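Local coordinates for protein prephenate dehydratase:Amino acid-binding ACT (Brucella abortus, PDB 6VH5) that probably catalyses the conversion of prephenate to 3-phenylpyruvate, a step of phenylalanine biosynthesis, and binds phenylalanine, at residues A[107-120]-A[173-185]. Residues are numbered along the deposited sequence; the frame is centred on the assembly and turned at random.
Sequences FQLMVLPGVRREEI and AADLYGLDILEEN
Val111 and Asp180 exchange two backbone hydrogen bonds, Val111 N to Asp180 O at 2.7 Å and Asp180 N to Val111 O at 2.8 Å, which fixes an antiparallel register. Beyond the non-hydrogen-bonded pair Met110-Ile181 the register slips by one: Leu182 and Glu183 both face Leu109, a classic beta bulge. Leu109 O takes the Leu182 N-H at 2.8 Å and a weak bond from Glu183 N, while Leu109 N donates to Glu183 O.

Side-chain polar bonds secure both ends. Asp180 OD2 accepts Gly114 N at 2.8 Å on its anti side but tilted out of the carboxylate plane, tying the strand to the type II turn 112-115, and a water donates to both this oxygen and Val115 O. At the other end Gln108, bent at chi2 (-67°), lies alongside Asn185: OE1 receives Asn185 N from above its carbonyl plane, and NE2 donates to Asn185 OD1, the two amide planes 45° apart. Arg117 NH1 forms a salt bridge with Glu183 OE2 at 2.7 Å, near the guanidinium edge.

Apolar contacts fall on two faces. Met110, with chi3 turned to 71°, sets SD 3.8 Å from Leu179 CD1 and carries CE to Ala174 CB, 3.7 Å away in the last turn of helix 171-176. On the opposite face Leu182 CD2 meets Ile120 CD1 tip to tip at 3.6 Å and also touches Val111 CG1.

Within the prephenate dehydratase region, of periplasmic-binding-protein-like (PBP2) type, the contact joins strand 180-183 and the preceding helix to a five-stranded mixed sheet. That strand forms one edge within this chain, with 108-111 between it and 165-169. Helix 150-160 packs on Met110 through Ala154, and Trp142 touches Leu109 and Ile120.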
ATOM      1  N   PHE A 107       4.826  -8.560 -18.280  1.00 62.56           N
ATOM      2  CA  PHE A 107       4.321  -9.920 -18.165  1.00 61.22           C
ATOM      3  C   PHE A 107       4.568 -10.693 -19.448  1.00 69.42           C
ATOM      4  O   PHE A 107       4.335 -10.182 -20.549  1.00 74.21           O
ATOM      5  CB  PHE A 107       2.822  -9.940 -17.874  1.00 64.10           C
ATOM      6  CG  PHE A 107       2.484  -9.695 -16.454  1.00 62.64           C
ATOM      7  CD1 PHE A 107       2.057  -8.452 -16.042  1.00 60.80           C
ATOM      8  CD2 PHE A 107       2.612 -10.712 -15.521  1.00 63.84           C
ATOM      9  CE1 PHE A 107       1.754  -8.224 -14.724  1.00 69.14           C
ATOM     10  CE2 PHE A 107       2.308 -10.494 -14.199  1.00 71.67           C
ATOM     11  CZ  PHE A 107       1.885  -9.243 -13.794  1.00 73.79           C
ATOM     12  N   GLN A 108       4.992 -11.945 -19.295  1.00 71.00           N
ATOM     13  CA  GLN A 108       5.249 -12.835 -20.417  1.00 70.65           C
ATOM     14  C   GLN A 108       4.305 -14.025 -20.338  1.00 65.13           C
ATOM     15  O   GLN A 108       4.139 -14.621 -19.269  1.00 60.54           O
ATOM     16  CB  GLN A 108       6.706 -13.310 -20.414  1.00 74.55           C
ATOM     17  CG  GLN A 108       7.712 -12.226 -20.032  1.00 77.00           C
ATOM     18  CD  GLN A 108       7.808 -11.120 -21.069  1.00 78.63           C
ATOM     19  OE1 GLN A 108       7.281 -11.241 -22.178  1.00 80.94           O
ATOM     20  NE2 GLN A 108       8.463 -10.023 -20.704  1.00 69.47           N
ATOM     21  N   LEU A 109       3.690 -14.364 -21.471  1.00 60.70           N
ATOM     22  CA  LEU A 109       2.849 -15.553 -21.576  1.00 57.51           C
ATOM     23  C   LEU A 109       3.767 -16.732 -21.863  1.00 60.54           C
ATOM     24  O   LEU A 109       4.400 -16.800 -22.922  1.00 65.16           O
ATOM     25  CB  LEU A 109       1.789 -15.372 -22.664  1.00 60.35           C
ATOM     26  CG  LEU A 109       0.924 -16.570 -23.078  1.00 60.54           C
ATOM     27  CD1 LEU A 109      -0.017 -17.026 -21.967  1.00 52.26           C
ATOM     28  CD2 LEU A 109       0.122 -16.201 -24.327  1.00 64.04           C
ATOM     29  N   MET A 110       3.866 -17.649 -20.912  1.00 60.55           N
ATOM     30  CA  MET A 110       4.825 -18.733 -21.006  1.00 62.42           C
ATOM     31  C   MET A 110       4.110 -20.069 -20.897  1.00 59.33           C
ATOM     32  O   MET A 110       3.103 -20.203 -20.195  1.00 60.82           O
ATOM     33  CB  MET A 110       5.907 -18.624 -19.922  1.00 56.97           C
ATOM     34  CG  MET A 110       5.364 -18.389 -18.544  1.00 57.47           C
ATOM     35  SD  MET A 110       6.675 -18.014 -17.362  1.00 63.88           S
ATOM     36  CE  MET A 110       7.161 -16.359 -17.873  1.00 60.74           C
ATOM     37  N   VAL A 111       4.659 -21.062 -21.589  1.00 59.90           N
ATOM     38  CA  VAL A 111       4.069 -22.390 -21.689  1.00 69.72           C
ATOM     39  C   VAL A 111       5.181 -23.431 -21.637  1.00 70.44           C
ATOM     40  O   VAL A 111       6.370 -23.109 -21.672  1.00 68.77           O
ATOM     41  CB  VAL A 111       3.240 -22.560 -22.981  1.00 63.56           C
ATOM     42  CG1 VAL A 111       2.018 -21.642 -22.962  1.00 56.78           C
ATOM     43  CG2 VAL A 111       4.108 -22.281 -24.203  1.00 58.03           C
ATOM     44  N   LEU A 112       4.780 -24.694 -21.562  1.00 69.31           N
ATOM     45  CA  LEU A 112       5.764 -25.760 -21.580  1.00 69.36           C
ATOM     46  C   LEU A 112       6.473 -25.785 -22.934  1.00 72.14           C
ATOM     47  O   LEU A 112       5.914 -25.343 -23.942  1.00 70.96           O
ATOM     48  CB  LEU A 112       5.107 -27.106 -21.301  1.00 66.38           C
ATOM     49  CG  LEU A 112       4.489 -27.291 -19.915  1.00 69.34           C
ATOM     50  CD1 LEU A 112       3.540 -28.491 -19.940  1.00 68.67           C
ATOM     51  CD2 LEU A 112       5.575 -27.472 -18.855  1.00 57.17           C
ATOM     52  N   PRO A 113       7.716 -26.267 -22.975  1.00 66.41           N
ATOM     53  CA  PRO A 113       8.491 -26.215 -24.226  1.00 65.18           C
ATOM     54  C   PRO A 113       7.786 -26.935 -25.372  1.00 72.44           C
ATOM     55  O   PRO A 113       7.296 -28.058 -25.222  1.00 79.39           O
ATOM     56  CB  PRO A 113       9.808 -26.903 -23.848  1.00 67.33           C
ATOM     57  CG  PRO A 113       9.926 -26.693 -22.353  1.00 63.58           C
ATOM     58  CD  PRO A 113       8.516 -26.768 -21.840  1.00 62.27           C
ATOM     59  N   GLY A 114       7.738 -26.272 -26.525  1.00 70.70           N
ATOM     60  CA  GLY A 114       7.122 -26.831 -27.711  1.00 69.73           C
ATOM     61  C   GLY A 114       5.609 -26.789 -27.754  1.00 64.54           C
ATOM     62  O   GLY A 114       5.026 -27.218 -28.754  1.00 65.27           O
ATOM     63  N   VAL A 115       4.954 -26.284 -26.712  1.00 65.84           N
ATOM     64  CA  VAL A 115       3.501 -26.193 -26.701  1.00 66.55           C
ATOM     65  C   VAL A 115       3.052 -25.107 -27.671  1.00 73.74           C
ATOM     66  O   VAL A 115       3.644 -24.020 -27.736  1.00 68.67           O
ATOM     67  CB  VAL A 115       3.010 -25.918 -25.268  1.00 66.09           C
ATOM     68  CG1 VAL A 115       1.587 -25.391 -25.252  1.00 65.90           C
ATOM     69  CG2 VAL A 115       3.115 -27.183 -24.433  1.00 67.24           C
ATOM     70  N   ARG A 116       2.015 -25.407 -28.455  1.00 74.16           N
ATOM     71  CA  ARG A 116       1.490 -24.472 -29.439  1.00 68.53           C
ATOM     72  C   ARG A 116       0.362 -23.641 -28.829  1.00 70.72           C
ATOM     73  O   ARG A 116      -0.272 -24.034 -27.847  1.00 65.75           O
ATOM     74  CB  ARG A 116       0.991 -25.216 -30.685  1.00 67.80           C
ATOM     75  N   ARG A 117       0.146 -22.453 -29.409  1.00 68.37           N
ATOM     76  CA  ARG A 117      -0.894 -21.557 -28.913  1.00 67.78           C
ATOM     77  C   ARG A 117      -2.253 -22.251 -28.853  1.00 71.73           C
ATOM     78  O   ARG A 117      -3.058 -21.964 -27.957  1.00 69.70           O
ATOM     79  CB  ARG A 117      -0.945 -20.297 -29.784  1.00 75.25           C
ATOM     80  CG  ARG A 117      -2.085 -19.330 -29.471  1.00 75.79           C
ATOM     81  CD  ARG A 117      -2.070 -18.107 -30.390  1.00 71.92           C
ATOM     82  NE  ARG A 117      -0.908 -17.265 -30.123  1.00 76.79           N
ATOM     83  CZ  ARG A 117      -0.893 -16.264 -29.243  1.00 76.58           C
ATOM     84  NH1 ARG A 117       0.213 -15.550 -29.056  1.00 66.85           N
ATOM     85  NH2 ARG A 117      -1.987 -15.972 -28.549  1.00 76.54           N
ATOM     86  N   GLU A 118      -2.529 -23.162 -29.799  1.00 72.35           N
ATOM     87  CA  GLU A 118      -3.831 -23.829 -29.855  1.00 70.69           C
ATOM     88  C   GLU A 118      -4.106 -24.691 -28.625  1.00 65.96           C
ATOM     89  O   GLU A 118      -5.270 -24.935 -28.287  1.00 65.29           O
ATOM     90  CB  GLU A 118      -3.928 -24.744 -31.073  1.00 69.92           C
ATOM     91  CG  GLU A 118      -3.458 -24.139 -32.330  1.00 73.99           C
ATOM     92  CD  GLU A 118      -2.009 -24.400 -32.624  1.00 79.28           C
ATOM     93  OE1 GLU A 118      -1.717 -25.554 -33.026  1.00 68.83           O
ATOM     94  OE2 GLU A 118      -1.184 -23.466 -32.469  1.00 76.36           O
ATOM     95  N   GLU A 119      -3.066 -25.181 -27.958  1.00 61.27           N
ATOM     96  CA  GLU A 119      -3.299 -26.104 -26.854  1.00 75.72           C
ATOM     97  C   GLU A 119      -3.750 -25.418 -25.566  1.00 74.45           C
ATOM     98  O   GLU A 119      -4.404 -26.071 -24.743  1.00 74.73           O
ATOM     99  CB  GLU A 119      -2.037 -26.939 -26.609  1.00 68.13           C
ATOM    100  CG  GLU A 119      -1.496 -27.522 -27.912  1.00 70.45           C
ATOM    101  CD  GLU A 119      -0.343 -28.479 -27.728  1.00 75.57           C
ATOM    102  OE1 GLU A 119      -0.491 -29.479 -26.985  1.00 73.97           O
ATOM    103  OE2 GLU A 119       0.720 -28.211 -28.333  1.00 76.94           O
ATOM    104  N   ILE A 120      -3.446 -24.128 -25.376  1.00 68.79           N
ATOM    105  CA  ILE A 120      -3.720 -23.482 -24.093  1.00 71.22           C
ATOM    106  C   ILE A 120      -5.220 -23.319 -23.895  1.00 68.13           C
ATOM    107  O   ILE A 120      -5.942 -22.897 -24.806  1.00 70.10           O
ATOM    108  CB  ILE A 120      -2.991 -22.132 -23.986  1.00 74.74           C
ATOM    109  CG1 ILE A 120      -1.480 -22.345 -23.900  1.00 80.39           C
ATOM    110  CG2 ILE A 120      -3.502 -21.316 -22.799  1.00 67.03           C
ATOM    111  CD1 ILE A 120      -0.774 -22.198 -25.209  1.00 91.38           C
ATOM    112  N   ALA A 173      11.270 -15.682 -14.613  1.00 66.04           N
ATOM    113  CA  ALA A 173      10.714 -16.975 -14.236  1.00 62.57           C
ATOM    114  C   ALA A 173      10.747 -17.959 -15.398  1.00 61.87           C
ATOM    115  O   ALA A 173      10.876 -19.168 -15.174  1.00 64.72           O
ATOM    116  CB  ALA A 173       9.284 -16.810 -13.720  1.00 63.35           C
ATOM    117  N   ALA A 174      10.663 -17.469 -16.641  1.00 59.07           N
ATOM    118  CA  ALA A 174      10.712 -18.378 -17.785  1.00 66.94           C
ATOM    119  C   ALA A 174      12.073 -19.058 -17.894  1.00 80.28           C
ATOM    120  O   ALA A 174      12.151 -20.266 -18.159  1.00 83.47           O
ATOM    121  CB  ALA A 174      10.371 -17.641 -19.079  1.00 59.99           C
ATOM    122  N   ASP A 175      13.155 -18.296 -17.708  1.00 84.10           N
ATOM    123  CA  ASP A 175      14.490 -18.882 -17.774  1.00 91.08           C
ATOM    124  C   ASP A 175      14.705 -19.886 -16.649  1.00 83.15           C
ATOM    125  O   ASP A 175      15.281 -20.957 -16.864  1.00 79.56           O
ATOM    126  CB  ASP A 175      15.557 -17.788 -17.706  1.00102.44           C
ATOM    127  CG  ASP A 175      15.203 -16.563 -18.536  1.00111.11           C
ATOM    128  OD1 ASP A 175      14.475 -16.706 -19.544  1.00118.06           O
ATOM    129  OD2 ASP A 175      15.661 -15.455 -18.175  1.00109.08           O
ATOM    130  N   LEU A 176      14.234 -19.559 -15.443  1.00 82.69           N
ATOM    131  CA  LEU A 176      14.479 -20.415 -14.285  1.00 79.33           C
ATOM    132  C   LEU A 176      13.743 -21.744 -14.405  1.00 79.39           C
ATOM    133  O   LEU A 176      14.295 -22.799 -14.068  1.00 85.26           O
ATOM    134  CB  LEU A 176      14.081 -19.688 -12.997  1.00 70.64           C
ATOM    135  CG  LEU A 176      15.029 -18.586 -12.509  1.00 71.55           C
ATOM    136  CD1 LEU A 176      14.665 -18.090 -11.104  1.00 67.84           C
ATOM    137  CD2 LEU A 176      16.485 -19.044 -12.561  1.00 69.91           C
ATOM    138  N   TYR A 177      12.504 -21.726 -14.888  1.00 70.01           N
ATOM    139  CA  TYR A 177      11.706 -22.943 -14.959  1.00 74.01           C
ATOM    140  C   TYR A 177      11.715 -23.589 -16.342  1.00 76.60           C
ATOM    141  O   TYR A 177      10.937 -24.516 -16.584  1.00 83.24           O
ATOM    142  CB  TYR A 177      10.274 -22.653 -14.502  1.00 75.32           C
ATOM    143  CG  TYR A 177      10.223 -22.306 -13.040  1.00 79.20           C
ATOM    144  CD1 TYR A 177      10.348 -23.296 -12.072  1.00 90.06           C
ATOM    145  CD2 TYR A 177      10.097 -20.993 -12.619  1.00 80.11           C
ATOM    146  CE1 TYR A 177      10.332 -22.990 -10.721  1.00 89.43           C
ATOM    147  CE2 TYR A 177      10.071 -20.677 -11.272  1.00 87.37           C
ATOM    148  CZ  TYR A 177      10.194 -21.685 -10.328  1.00 89.83           C
ATOM    149  OH  TYR A 177      10.168 -21.388  -8.986  1.00 91.54           O
ATOM    150  N   GLY A 178      12.594 -23.144 -17.237  1.00 77.60           N
ATOM    151  CA  GLY A 178      12.720 -23.759 -18.550  1.00 75.83           C
ATOM    152  C   GLY A 178      11.444 -23.721 -19.362  1.00 75.77           C
ATOM    153  O   GLY A 178      11.115 -24.702 -20.037  1.00 75.23           O
ATOM    154  N   LEU A 179      10.721 -22.604 -19.315  1.00 73.53           N
ATOM    155  CA  LEU A 179       9.460 -22.453 -20.024  1.00 72.85           C
ATOM    156  C   LEU A 179       9.644 -21.629 -21.294  1.00 71.37           C
ATOM    157  O   LEU A 179      10.517 -20.762 -21.375  1.00 69.55           O
ATOM    158  CB  LEU A 179       8.402 -21.790 -19.136  1.00 68.82           C
ATOM    159  CG  LEU A 179       7.934 -22.561 -17.894  1.00 65.08           C
ATOM    160  CD1 LEU A 179       6.828 -21.789 -17.159  1.00 53.33           C
ATOM    161  CD2 LEU A 179       7.490 -23.982 -18.234  1.00 62.21           C
ATOM    162  N   ASP A 180       8.824 -21.941 -22.296  1.00 71.61           N
ATOM    163  CA  ASP A 180       8.805 -21.196 -23.546  1.00 76.07           C
ATOM    164  C   ASP A 180       7.945 -19.954 -23.395  1.00 70.91           C
ATOM    165  O   ASP A 180       6.846 -20.016 -22.840  1.00 67.61           O
ATOM    166  CB  ASP A 180       8.233 -22.052 -24.677  1.00 87.68           C
ATOM    167  CG  ASP A 180       9.282 -22.881 -25.375  1.00 99.13           C
ATOM    168  OD1 ASP A 180      10.483 -22.645 -25.121  1.00106.52           O
ATOM    169  OD2 ASP A 180       8.903 -23.744 -26.199  1.00 96.20           O
ATOM    170  N   ILE A 181       8.434 -18.828 -23.907  1.00 71.68           N
ATOM    171  CA  ILE A 181       7.651 -17.597 -23.941  1.00 66.04           C
ATOM    172  C   ILE A 181       6.924 -17.563 -25.278  1.00 66.69           C
ATOM    173  O   ILE A 181       7.537 -17.376 -26.333  1.00 70.56           O
ATOM    174  CB  ILE A 181       8.519 -16.352 -23.743  1.00 65.79           C
ATOM    175  CG1 ILE A 181       9.057 -16.335 -22.313  1.00 63.67           C
ATOM    176  CG2 ILE A 181       7.712 -15.086 -24.041  1.00 65.27           C
ATOM    177  CD1 ILE A 181       9.836 -15.110 -21.958  1.00 54.66           C
ATOM    178  N   LEU A 182       5.610 -17.775 -25.228  1.00 63.64           N
ATOM    179  CA  LEU A 182       4.803 -17.787 -26.439  1.00 61.10           C
ATOM    180  C   LEU A 182       4.601 -16.374 -26.977  1.00 69.75           C
ATOM    181  O   LEU A 182       4.687 -16.151 -28.188  1.00 74.02           O
ATOM    182  CB  LEU A 182       3.466 -18.449 -26.135  1.00 65.45           C
ATOM    183  CG  LEU A 182       2.550 -18.903 -27.253  1.00 75.55           C
ATOM    184  CD1 LEU A 182       3.309 -19.697 -28.312  1.00 81.60           C
ATOM    185  CD2 LEU A 182       1.469 -19.731 -26.612  1.00 77.26           C
ATOM    186  N   GLU A 183       4.326 -15.410 -26.093  1.00 64.75           N
ATOM    187  CA  GLU A 183       4.153 -14.015 -26.474  1.00 77.69           C
ATOM    188  C   GLU A 183       4.802 -13.120 -25.424  1.00 78.28           C
ATOM    189  O   GLU A 183       4.803 -13.429 -24.230  1.00 76.15           O
ATOM    190  CB  GLU A 183       2.669 -13.649 -26.659  1.00 80.97           C
ATOM    191  CG  GLU A 183       2.430 -12.468 -27.588  1.00 87.86           C
ATOM    192  CD  GLU A 183       0.954 -12.125 -27.761  1.00 95.45           C
ATOM    193  OE1 GLU A 183       0.600 -10.924 -27.702  1.00 96.32           O
ATOM    194  OE2 GLU A 183       0.142 -13.061 -27.932  1.00 95.29           O
ATOM    195  N   GLU A 184       5.330 -11.992 -25.885  1.00 73.33           N
ATOM    196  CA  GLU A 184       6.118 -11.092 -25.059  1.00 72.25           C
ATOM    197  C   GLU A 184       5.291  -9.879 -24.675  1.00 64.86           C
ATOM    198  O   GLU A 184       4.470  -9.414 -25.466  1.00 62.83           O
ATOM    199  CB  GLU A 184       7.374 -10.634 -25.798  1.00 81.80           C
ATOM    200  CG  GLU A 184       8.528 -11.612 -25.716  1.00 95.83           C
ATOM    201  CD  GLU A 184       9.742 -11.150 -26.495  1.00106.28           C
ATOM    202  OE1 GLU A 184       9.656 -10.102 -27.175  1.00108.02           O
ATOM    203  OE2 GLU A 184      10.781 -11.839 -26.430  1.00110.55           O
ATOM    204  N   ASN A 185       5.492  -9.391 -23.450  1.00 66.86           N
ATOM    205  CA  ASN A 185       4.947  -8.103 -22.997  1.00 76.06           C
ATOM    206  C   ASN A 185       3.449  -7.992 -23.280  1.00 76.79           C
ATOM    207  O   ASN A 185       2.988  -7.097 -23.990  1.00 70.85           O
ATOM    208  CB  ASN A 185       5.710  -6.937 -23.635  1.00 77.35           C
ATOM    209  CG  ASN A 185       7.138  -6.846 -23.149  1.00 77.90           C
ATOM    210  OD1 ASN A 185       7.499  -7.446 -22.130  1.00 73.82           O
ATOM    211  ND2 ASN A 185       7.967  -6.115 -23.886  1.00 78.31           N
TER
HETATM  212  O   HOH W   1       6.555 -22.872 -27.449  1.00 73.30           O